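Local coordinates for protein carboxypeptidase A inhibitor (Ascaris suum, PDB 3FJU) that inhibits carboxypeptidase A and belongs to the I44 family of small, disulfide-rich secreted metalloprotease inhibitors, at residues H36-C41 / H52-N57; V17-I22 / Q48-E53; G13-Q18 / S24-I29. One frame throughout, in Å; residues are numbered along the deposited sequence.

Contact 1 (H36-C41 / H52-N57); sequences HFTIPC and HEKICN. With ZN (zinc ion), chain C.
C41 and C56 meet where two extended runs converge: their CA atoms lie 6.0 Å apart, whereas the CA atoms of T38 and K54 at the other end are 10.5 Å apart. From T38 to C41 the chain runs at 67° to the course from K54 to N57, so the segments splay from a single covalent joint. That joint is the disulfide, SG of C41 to SG of C56 at 2.0 Å, with a torsion of 92° about the S-S bond, close to the relaxed right angle. The two half-cystines differ in build: SG of C41 sits between its backbone N and carbonyl carbon (chi1 50°), while SG of C56 lies anti to its N. One of five disulfides in this small inhibitor, the bridge ties the loop after helix 26-36 to strand 55-57, which pairs with strand 60-62 in a two-stranded antiparallel sheet. At the wide end the extended side chain of K54 slides past T38 in the opposite direction, NZ staying 4.2 Å from OG1 of T38; that hydroxyl is hydrogen-bonded instead to the C61 carbonyl, and K54 makes a cation-pi contact with W50. Beside the helix end, NE2 of H36 binds a zinc ion at 2.2 Å; E35 and one close water also bind the metal, and a second water lies at a longer 2.6 Å from the zinc. N57 and E53 hydrogen-bond to backbone of another protein's chain.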
loop_
_atom_site.group_PDB
_atom_site.type_symbol
_atom_site.label_atom_id
_atom_site.label_comp_id
_atom_site.label_asym_id
_atom_site.label_seq_id
_atom_site.Cartn_x
_atom_site.Cartn_y
_atom_site.Cartn_z
ATOM N N HIS B 36 11.826 -13.728 -4.393
ATOM C CA HIS B 36 10.560 -13.658 -3.659
ATOM C C HIS B 36 10.516 -14.407 -2.319
ATOM O O HIS B 36 9.460 -14.434 -1.654
ATOM C CB HIS B 36 9.408 -14.118 -4.579
ATOM C CG HIS B 36 9.235 -13.257 -5.790
ATOM N ND1 HIS B 36 8.873 -11.927 -5.710
ATOM C CD2 HIS B 36 9.387 -13.530 -7.109
ATOM C CE1 HIS B 36 8.795 -11.424 -6.931
ATOM N NE2 HIS B 36 9.114 -12.373 -7.796
ATOM N N PHE B 37 11.649 -14.979 -1.906
ATOM C CA PHE B 37 11.742 -15.756 -0.653
ATOM C C PHE B 37 10.573 -16.724 -0.471
ATOM O O PHE B 37 9.938 -16.809 0.590
ATOM C CB PHE B 37 11.940 -14.842 0.561
ATOM C CG PHE B 37 13.253 -14.121 0.529
ATOM C CD1 PHE B 37 13.421 -12.999 -0.273
ATOM C CD2 PHE B 37 14.345 -14.589 1.274
ATOM C CE1 PHE B 37 14.655 -12.348 -0.352
ATOM C CE2 PHE B 37 15.571 -13.925 1.230
ATOM C CZ PHE B 37 15.719 -12.793 0.412
ATOM N N THR B 38 10.299 -17.451 -1.548
ATOM C CA THR B 38 9.184 -18.367 -1.578
ATOM C C THR B 38 9.483 -19.569 -2.476
ATOM O O THR B 38 10.627 -19.771 -2.887
ATOM C CB THR B 38 7.921 -17.629 -2.054
ATOM O OG1 THR B 38 6.765 -18.421 -1.783
ATOM C CG2 THR B 38 8.005 -17.265 -3.550
ATOM N N ILE B 39 8.443 -20.348 -2.767
ATOM C CA ILE B 39 8.579 -21.600 -3.520
ATOM C C ILE B 39 7.859 -21.507 -4.856
ATOM O O ILE B 39 6.974 -20.665 -5.032
ATOM C CB ILE B 39 8.028 -22.810 -2.710
ATOM C CG1 ILE B 39 6.509 -22.665 -2.470
ATOM C CG2 ILE B 39 8.846 -22.983 -1.403
ATOM C CD1 ILE B 39 5.847 -23.792 -1.630
ATOM N N PRO B 40 8.242 -22.365 -5.816
ATOM C CA PRO B 40 7.554 -22.394 -7.105
ATOM C C PRO B 40 6.176 -23.027 -7.022
ATOM O O PRO B 40 5.859 -23.768 -6.079
ATOM C CB PRO B 40 8.443 -23.311 -7.964
ATOM C CG PRO B 40 9.700 -23.445 -7.248
ATOM C CD PRO B 40 9.366 -23.310 -5.796
ATOM N N CYS B 41 5.384 -22.773 -8.055
ATOM C CA CYS B 41 4.060 -23.343 -8.176
ATOM C C CYS B 41 3.677 -23.368 -9.649
ATOM O O CYS B 41 4.238 -22.624 -10.472
ATOM C CB CYS B 41 3.047 -22.508 -7.397
ATOM S SG CYS B 41 3.154 -20.721 -7.791
ATOM N N HIS B 52 -2.732 -18.462 5.819
ATOM C CA HIS B 52 -3.016 -17.130 5.282
ATOM C C HIS B 52 -2.825 -17.212 3.787
ATOM O O HIS B 52 -1.702 -17.381 3.303
ATOM C CB HIS B 52 -2.108 -16.100 5.944
ATOM C CG HIS B 52 -2.376 -15.980 7.398
ATOM N ND1 HIS B 52 -3.517 -15.385 7.881
ATOM C CD2 HIS B 52 -1.714 -16.461 8.474
ATOM C CE1 HIS B 52 -3.525 -15.452 9.199
ATOM N NE2 HIS B 52 -2.438 -16.095 9.586
ATOM N N GLU B 53 -3.943 -17.154 3.074
ATOM C CA GLU B 53 -4.003 -17.355 1.618
ATOM C C GLU B 53 -2.859 -16.713 0.842
ATOM O O GLU B 53 -2.641 -15.518 0.932
ATOM C CB GLU B 53 -5.348 -16.851 1.084
ATOM C CG GLU B 53 -5.601 -17.085 -0.418
ATOM C CD GLU B 53 -6.799 -16.286 -0.968
ATOM O OE1 GLU B 53 -7.590 -15.707 -0.177
ATOM O OE2 GLU B 53 -6.942 -16.243 -2.223
ATOM N N LYS B 54 -2.147 -17.540 0.079
ATOM C CA LYS B 54 -1.234 -17.081 -0.957
ATOM C C LYS B 54 -1.782 -17.489 -2.326
ATOM O O LYS B 54 -2.718 -18.286 -2.406
ATOM C CB LYS B 54 0.140 -17.694 -0.744
ATOM C CG LYS B 54 0.900 -17.064 0.425
ATOM C CD LYS B 54 2.378 -17.445 0.398
ATOM C CE LYS B 54 3.114 -16.898 1.641
ATOM N NZ LYS B 54 4.610 -17.015 1.505
ATOM N N ILE B 55 -1.214 -16.922 -3.388
ATOM C CA ILE B 55 -1.615 -17.238 -4.776
ATOM C C ILE B 55 -0.398 -17.652 -5.589
ATOM O O ILE B 55 0.729 -17.319 -5.220
ATOM C CB ILE B 55 -2.290 -16.027 -5.478
ATOM C CG1 ILE B 55 -1.337 -14.806 -5.560
ATOM C CG2 ILE B 55 -3.604 -15.715 -4.787
ATOM C CD1 ILE B 55 -1.691 -13.691 -6.618
ATOM N N CYS B 56 -0.624 -18.368 -6.693
ATOM C CA CYS B 56 0.450 -18.642 -7.636
ATOM C C CYS B 56 0.460 -17.532 -8.660
ATOM O O CYS B 56 -0.506 -17.330 -9.395
ATOM C CB CYS B 56 0.297 -20.000 -8.312
ATOM S SG CYS B 56 1.758 -20.446 -9.263
ATOM N N ASN B 57 1.553 -16.795 -8.673
ATOM C CA ASN B 57 1.705 -15.679 -9.584
ATOM C C ASN B 57 3.076 -15.739 -10.221
ATOM O O ASN B 57 4.097 -15.732 -9.524
ATOM C CB ASN B 57 1.532 -14.386 -8.796
ATOM C CG ASN B 57 1.400 -13.170 -9.688
ATOM O OD1 ASN B 57 0.577 -13.145 -10.600
ATOM N ND2 ASN B 57 2.189 -12.145 -9.404
HETATM ZN ZN ZN C . 9.763 -11.909 -9.902
HETATM O O HOH W 1 11.206 -10.015 -8.933
HETATM O O HOH W 2 8.059 -12.431 -11.097
#

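Contact 2 (V17-I22 / Q48-E53); sequences VQKNKI and QVWAHE
K19 meets V49 and W50 at the surface through non-bonded contacts of its carbonyl and its aliphatic stem. CG1 of V49 comes to 3.4 Å from the carbonyl O of K19, and the stem does the rest: its CG lies 4.3 Å from CG2 of V49, and its CD 4.0 Å from CZ2 of W50. The stem crosses the indole at about a right angle and reaches it obliquely. The bend at chi3 (-87°) turns CE and NZ off beyond CD, leaving CD as the atom nearest the ring. The same CG2 of V49 lies 3.5 Å above one face of the W50 ring, displaced toward the rim.

The next shell fixes the turn that carries K19. V17 N bonds to the O of I22, and K21 and I22 both face V17 in a G1 beta bulge. Across this turn K21 NZ bonds to two oxygens of Q18: the backbone O at 2.6 Å, approached in the carbonyl plane on a lone pair, and the side-chain OE1 at 2.8 Å, with the nitrogen tilted 29° from the amide plane. N20 ND2 joins the turn to the carbonyls of P40 and D46, and W50 packs on I39. The contact thus brings the hairpin turn between strands 15-17 and 22-24 against the irregular loop that leads from helix 26-36 to strand 55-57.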
loop_
_atom_site.group_PDB
_atom_site.type_symbol
_atom_site.label_atom_id
_atom_site.label_comp_id
_atom_site.label_asym_id
_atom_site.label_seq_id
_atom_site.Cartn_x
_atom_site.Cartn_y
_atom_site.Cartn_z
ATOM N N VAL B 17 10.098 -30.140 -4.567
ATOM C CA VAL B 17 9.958 -29.068 -3.587
ATOM C C VAL B 17 9.211 -29.639 -2.377
ATOM O O VAL B 17 8.035 -30.008 -2.472
ATOM C CB VAL B 17 9.231 -27.840 -4.186
ATOM C CG1 VAL B 17 9.123 -26.717 -3.142
ATOM C CG2 VAL B 17 9.996 -27.326 -5.423
ATOM N N GLN B 18 9.880 -29.701 -1.229
ATOM C CA GLN B 18 9.276 -30.399 -0.093
ATOM C C GLN B 18 8.098 -29.682 0.547
ATOM O O GLN B 18 7.180 -30.338 1.046
ATOM C CB GLN B 18 10.321 -30.791 0.947
ATOM C CG GLN B 18 11.216 -31.966 0.499
ATOM C CD GLN B 18 10.462 -33.274 0.283
ATOM O OE1 GLN B 18 9.479 -33.571 0.965
ATOM N NE2 GLN B 18 10.917 -34.055 -0.686
ATOM N N LYS B 19 8.096 -28.353 0.499
ATOM C CA LYS B 19 7.023 -27.599 1.131
ATOM C C LYS B 19 5.656 -27.908 0.497
ATOM O O LYS B 19 4.662 -28.133 1.214
ATOM C CB LYS B 19 7.330 -26.099 1.115
ATOM C CG LYS B 19 6.772 -25.358 2.297
ATOM C CD LYS B 19 7.227 -23.907 2.362
ATOM C CE LYS B 19 8.550 -23.725 3.081
ATOM N NZ LYS B 19 8.731 -22.308 3.531
ATOM N N ASN B 20 5.611 -27.966 -0.836
ATOM C CA ASN B 20 4.353 -28.218 -1.551
ATOM C C ASN B 20 4.289 -29.513 -2.378
ATOM O O ASN B 20 3.304 -29.769 -3.046
ATOM C CB ASN B 20 3.911 -26.988 -2.374
ATOM C CG ASN B 20 4.909 -26.611 -3.476
ATOM O OD1 ASN B 20 6.004 -27.174 -3.563
ATOM N ND2 ASN B 20 4.536 -25.638 -4.305
ATOM N N LYS B 21 5.360 -30.304 -2.335
ATOM C CA LYS B 21 5.414 -31.638 -2.975
ATOM C C LYS B 21 5.142 -31.591 -4.478
ATOM O O LYS B 21 4.323 -32.342 -5.022
ATOM C CB LYS B 21 4.478 -32.635 -2.265
ATOM C CG LYS B 21 4.819 -32.824 -0.798
ATOM C CD LYS B 21 6.185 -33.445 -0.611
ATOM C CE LYS B 21 6.369 -33.913 0.823
ATOM N NZ LYS B 21 6.878 -32.844 1.724
ATOM N N ILE B 22 5.816 -30.666 -5.142
ATOM C CA ILE B 22 5.763 -30.610 -6.593
ATOM C C ILE B 22 7.173 -30.566 -7.158
ATOM O O ILE B 22 8.126 -30.114 -6.505
ATOM C CB ILE B 22 4.942 -29.408 -7.155
ATOM C CG1 ILE B 22 5.697 -28.079 -6.968
ATOM C CG2 ILE B 22 3.539 -29.363 -6.530
ATOM C CD1 ILE B 22 5.218 -26.939 -7.888
ATOM N N GLN B 48 -1.255 -23.788 -1.096
ATOM C CA GLN B 48 -2.245 -23.944 -0.014
ATOM C C GLN B 48 -1.661 -24.200 1.386
ATOM O O GLN B 48 -2.408 -24.219 2.376
ATOM C CB GLN B 48 -3.251 -25.060 -0.384
ATOM C CG GLN B 48 -2.639 -26.473 -0.323
ATOM C CD GLN B 48 -3.624 -27.590 -0.687
ATOM O OE1 GLN B 48 -4.630 -27.795 0.004
ATOM N NE2 GLN B 48 -3.327 -28.326 -1.764
ATOM N N VAL B 49 -0.343 -24.385 1.492
ATOM C CA VAL B 49 0.245 -24.795 2.780
ATOM C C VAL B 49 0.181 -23.691 3.813
ATOM O O VAL B 49 0.352 -23.949 5.005
ATOM C CB VAL B 49 1.692 -25.333 2.676
ATOM C CG1 VAL B 49 1.683 -26.748 2.114
ATOM C CG2 VAL B 49 2.563 -24.412 1.862
ATOM N N TRP B 50 -0.033 -22.456 3.359
ATOM C CA TRP B 50 -0.183 -21.343 4.296
ATOM C C TRP B 50 -1.655 -21.143 4.624
ATOM O O TRP B 50 -2.495 -20.991 3.726
ATOM C CB TRP B 50 0.394 -20.046 3.719
ATOM C CG TRP B 50 1.877 -20.078 3.506
ATOM C CD1 TRP B 50 2.835 -19.674 4.389
ATOM C CD2 TRP B 50 2.572 -20.502 2.323
ATOM N NE1 TRP B 50 4.090 -19.827 3.840
ATOM C CE2 TRP B 50 3.956 -20.341 2.573
ATOM C CE3 TRP B 50 2.155 -21.005 1.077
ATOM C CZ2 TRP B 50 4.931 -20.663 1.624
ATOM C CZ3 TRP B 50 3.129 -21.322 0.132
ATOM C CH2 TRP B 50 4.496 -21.153 0.418
ATOM N N ALA B 51 -1.966 -21.133 5.913
ATOM C CA ALA B 51 -3.304 -20.769 6.370
ATOM C C ALA B 51 -3.697 -19.365 5.880
ATOM O O ALA B 51 -4.859 -19.114 5.535
ATOM C CB ALA B 51 -3.351 -20.819 7.850
ATOM N N HIS B 52 -2.732 -18.462 5.819
ATOM C CA HIS B 52 -3.016 -17.130 5.282
ATOM C C HIS B 52 -2.825 -17.212 3.787
ATOM O O HIS B 52 -1.702 -17.381 3.303
ATOM C CB HIS B 52 -2.108 -16.100 5.944
ATOM C CG HIS B 52 -2.376 -15.980 7.398
ATOM N ND1 HIS B 52 -3.517 -15.385 7.881
ATOM C CD2 HIS B 52 -1.714 -16.461 8.474
ATOM C CE1 HIS B 52 -3.525 -15.452 9.199
ATOM N NE2 HIS B 52 -2.438 -16.095 9.586
ATOM N N GLU B 53 -3.943 -17.154 3.074
ATOM C CA GLU B 53 -4.003 -17.355 1.618
ATOM C C GLU B 53 -2.859 -16.713 0.842
ATOM O O GLU B 53 -2.641 -15.518 0.932
ATOM C CB GLU B 53 -5.348 -16.851 1.084
ATOM C CG GLU B 53 -5.601 -17.085 -0.418
ATOM C CD GLU B 53 -6.799 -16.286 -0.968
ATOM O OE1 GLU B 53 -7.590 -15.707 -0.177
ATOM O OE2 GLU B 53 -6.942 -16.243 -2.223
#

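Contact 3 (G13-Q18 / S24-I29); sequences GEKCVQ and STIVEI
K15 and S24 form an antiparallel hydrogen-bonded pair, the place where strand 15-17 meets strand 22-24 just before the chain enters helix 26-36. The contact is therefore part beta ladder and part strand-to-helix packing. K15 N bonds to the O of S24 at 2.8 Å and S24 N returns to the O of K15 at 2.9 Å, two bonds that close the ring of a hydrogen-bonded pair. C16, next along the strand, is tied by its disulfide to C4.

On the face carrying K15 and S24, the side chains reach the first turn of the helix. K15 bends at chi2 (-56°), which carries its CG and CE across I26 at a slant, with CE 3.7 Å from CD1 of I26, before the amino end leads away. Its CB also meets CD1 of I29. V17 slides past I29 in the opposite direction, its CG2 3.8 Å from CG1 of I29 and also touching CB of S24. P40 packs on S24 and I29 from the loop after the helix. One residue before K15, E14 lies over the S24-T25 peptide, its CB 3.4 Å from the O of S24, and its carboxylate oxygen OE2 approaches CG2 of T25.

T25 is the helix N-cap: its OG1, placed between its backbone N and carbonyl carbon by a chi1 of 63°, accepts from E28 N at 3.0 Å. A water joins G13 O to I26 N, giving that first-turn amide an acceptor as well. Polar bonding thus sets the strand register and satisfies amides at the helix start, while the methyl and methylene groups of K15, V17, I26 and I29 join strand to helix.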
loop_
_atom_site.group_PDB
_atom_site.type_symbol
_atom_site.label_atom_id
_atom_site.label_comp_id
_atom_site.label_asym_id
_atom_site.label_seq_id
_atom_site.Cartn_x
_atom_site.Cartn_y
_atom_site.Cartn_z
ATOM N N GLY B 13 15.553 -33.884 -14.793
ATOM C CA GLY B 13 16.451 -33.318 -13.767
ATOM C C GLY B 13 15.799 -32.455 -12.690
ATOM O O GLY B 13 16.487 -31.799 -11.891
ATOM N N GLU B 14 14.473 -32.439 -12.654
ATOM C CA GLU B 14 13.772 -31.544 -11.726
ATOM C C GLU B 14 13.889 -32.068 -10.306
ATOM O O GLU B 14 14.183 -33.258 -10.088
ATOM C CB GLU B 14 12.306 -31.376 -12.149
ATOM C CG GLU B 14 12.167 -30.549 -13.430
ATOM C CD GLU B 14 10.743 -30.382 -13.896
ATOM O OE1 GLU B 14 9.830 -30.803 -13.157
ATOM O OE2 GLU B 14 10.548 -29.832 -15.013
ATOM N N LYS B 15 13.718 -31.171 -9.338
ATOM C CA LYS B 15 13.770 -31.574 -7.932
ATOM C C LYS B 15 12.390 -31.474 -7.284
ATOM O O LYS B 15 11.538 -30.699 -7.731
ATOM C CB LYS B 15 14.807 -30.753 -7.162
ATOM C CG LYS B 15 16.208 -30.716 -7.780
ATOM C CD LYS B 15 16.820 -32.110 -8.010
ATOM C CE LYS B 15 18.267 -31.998 -8.518
ATOM N NZ LYS B 15 18.959 -33.338 -8.643
ATOM N N CYS B 16 12.187 -32.270 -6.233
ATOM C CA CYS B 16 10.962 -32.225 -5.445
ATOM C C CYS B 16 11.009 -31.094 -4.416
ATOM O O CYS B 16 11.869 -31.075 -3.520
ATOM C CB CYS B 16 10.710 -33.555 -4.743
ATOM S SG CYS B 16 9.015 -33.662 -4.118
ATOM N N VAL B 17 10.098 -30.140 -4.567
ATOM C CA VAL B 17 9.958 -29.068 -3.587
ATOM C C VAL B 17 9.211 -29.639 -2.377
ATOM O O VAL B 17 8.035 -30.008 -2.472
ATOM C CB VAL B 17 9.231 -27.840 -4.186
ATOM C CG1 VAL B 17 9.123 -26.717 -3.142
ATOM C CG2 VAL B 17 9.996 -27.326 -5.423
ATOM N N GLN B 18 9.880 -29.701 -1.229
ATOM C CA GLN B 18 9.276 -30.399 -0.093
ATOM C C GLN B 18 8.098 -29.682 0.547
ATOM O O GLN B 18 7.180 -30.338 1.046
ATOM C CB GLN B 18 10.321 -30.791 0.947
ATOM C CG GLN B 18 11.216 -31.966 0.499
ATOM C CD GLN B 18 10.462 -33.274 0.283
ATOM O OE1 GLN B 18 9.479 -33.571 0.965
ATOM N NE2 GLN B 18 10.917 -34.055 -0.686
ATOM N N SER B 24 10.000 -29.191 -9.707
ATOM C CA SER B 24 10.373 -27.901 -10.283
ATOM C C SER B 24 11.839 -27.946 -10.707
ATOM O O SER B 24 12.638 -28.704 -10.143
ATOM C CB SER B 24 10.177 -26.780 -9.257
ATOM O OG SER B 24 10.737 -25.573 -9.728
ATOM N N THR B 25 12.187 -27.128 -11.697
ATOM C CA THR B 25 13.582 -26.993 -12.087
ATOM C C THR B 25 14.356 -26.301 -10.976
ATOM O O THR B 25 13.794 -25.526 -10.163
ATOM C CB THR B 25 13.752 -26.187 -13.398
ATOM O OG1 THR B 25 13.281 -24.845 -13.211
ATOM C CG2 THR B 25 12.990 -26.841 -14.523
ATOM N N ILE B 26 15.642 -26.596 -10.913
ATOM C CA ILE B 26 16.504 -25.885 -9.991
ATOM C C ILE B 26 16.463 -24.373 -10.255
ATOM O O ILE B 26 16.453 -23.571 -9.303
ATOM C CB ILE B 26 17.936 -26.440 -10.005
ATOM C CG1 ILE B 26 17.953 -27.831 -9.379
ATOM C CG2 ILE B 26 18.886 -25.513 -9.248
ATOM C CD1 ILE B 26 19.201 -28.672 -9.775
ATOM N N VAL B 27 16.435 -23.986 -11.530
ATOM C CA VAL B 27 16.414 -22.565 -11.893
ATOM C C VAL B 27 15.191 -21.886 -11.282
ATOM O O VAL B 27 15.319 -20.812 -10.686
ATOM C CB VAL B 27 16.504 -22.332 -13.409
ATOM C CG1 VAL B 27 16.152 -20.884 -13.750
ATOM C CG2 VAL B 27 17.916 -22.649 -13.887
ATOM N N GLU B 28 14.028 -22.525 -11.400
ATOM C CA GLU B 28 12.811 -21.976 -10.818
ATOM C C GLU B 28 12.809 -21.993 -9.297
ATOM O O GLU B 28 12.337 -21.053 -8.667
ATOM C CB GLU B 28 11.583 -22.673 -11.382
ATOM C CG GLU B 28 11.278 -22.198 -12.796
ATOM C CD GLU B 28 10.884 -20.740 -12.841
ATOM O OE1 GLU B 28 9.726 -20.439 -12.502
ATOM O OE2 GLU B 28 11.726 -19.882 -13.208
ATOM N N ILE B 29 13.355 -23.044 -8.707
ATOM C CA ILE B 29 13.506 -23.070 -7.246
ATOM C C ILE B 29 14.394 -21.891 -6.791
ATOM O O ILE B 29 14.025 -21.134 -5.876
ATOM C CB ILE B 29 14.067 -24.424 -6.783
ATOM C CG1 ILE B 29 13.017 -25.532 -6.987
ATOM C CG2 ILE B 29 14.560 -24.347 -5.340
ATOM C CD1 ILE B 29 13.562 -26.925 -6.865
HETATM O O HOH W 3 16.547 -28.749 -12.460
#

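All three contacts lie within one small inhibitor chain of the family. Contact 3 comes first and closes before contact 1 opens, so these two are in series, with helix 26-36 running from one to the other; their centres are about 15 Å apart on opposite sides of the chain's centre. Contact 2 spans the intervening chain, starting from V17 and Q18 of contact 3 and ending on H52 and E53 of contact 1; the centres of contacts 1 and 2 are about 8 Å apart. I39 and P40 of contact 1 reach both other contacts, I39 packing on N20 and on V17. The two small sheets are thus joined through the irregular middle of the chain.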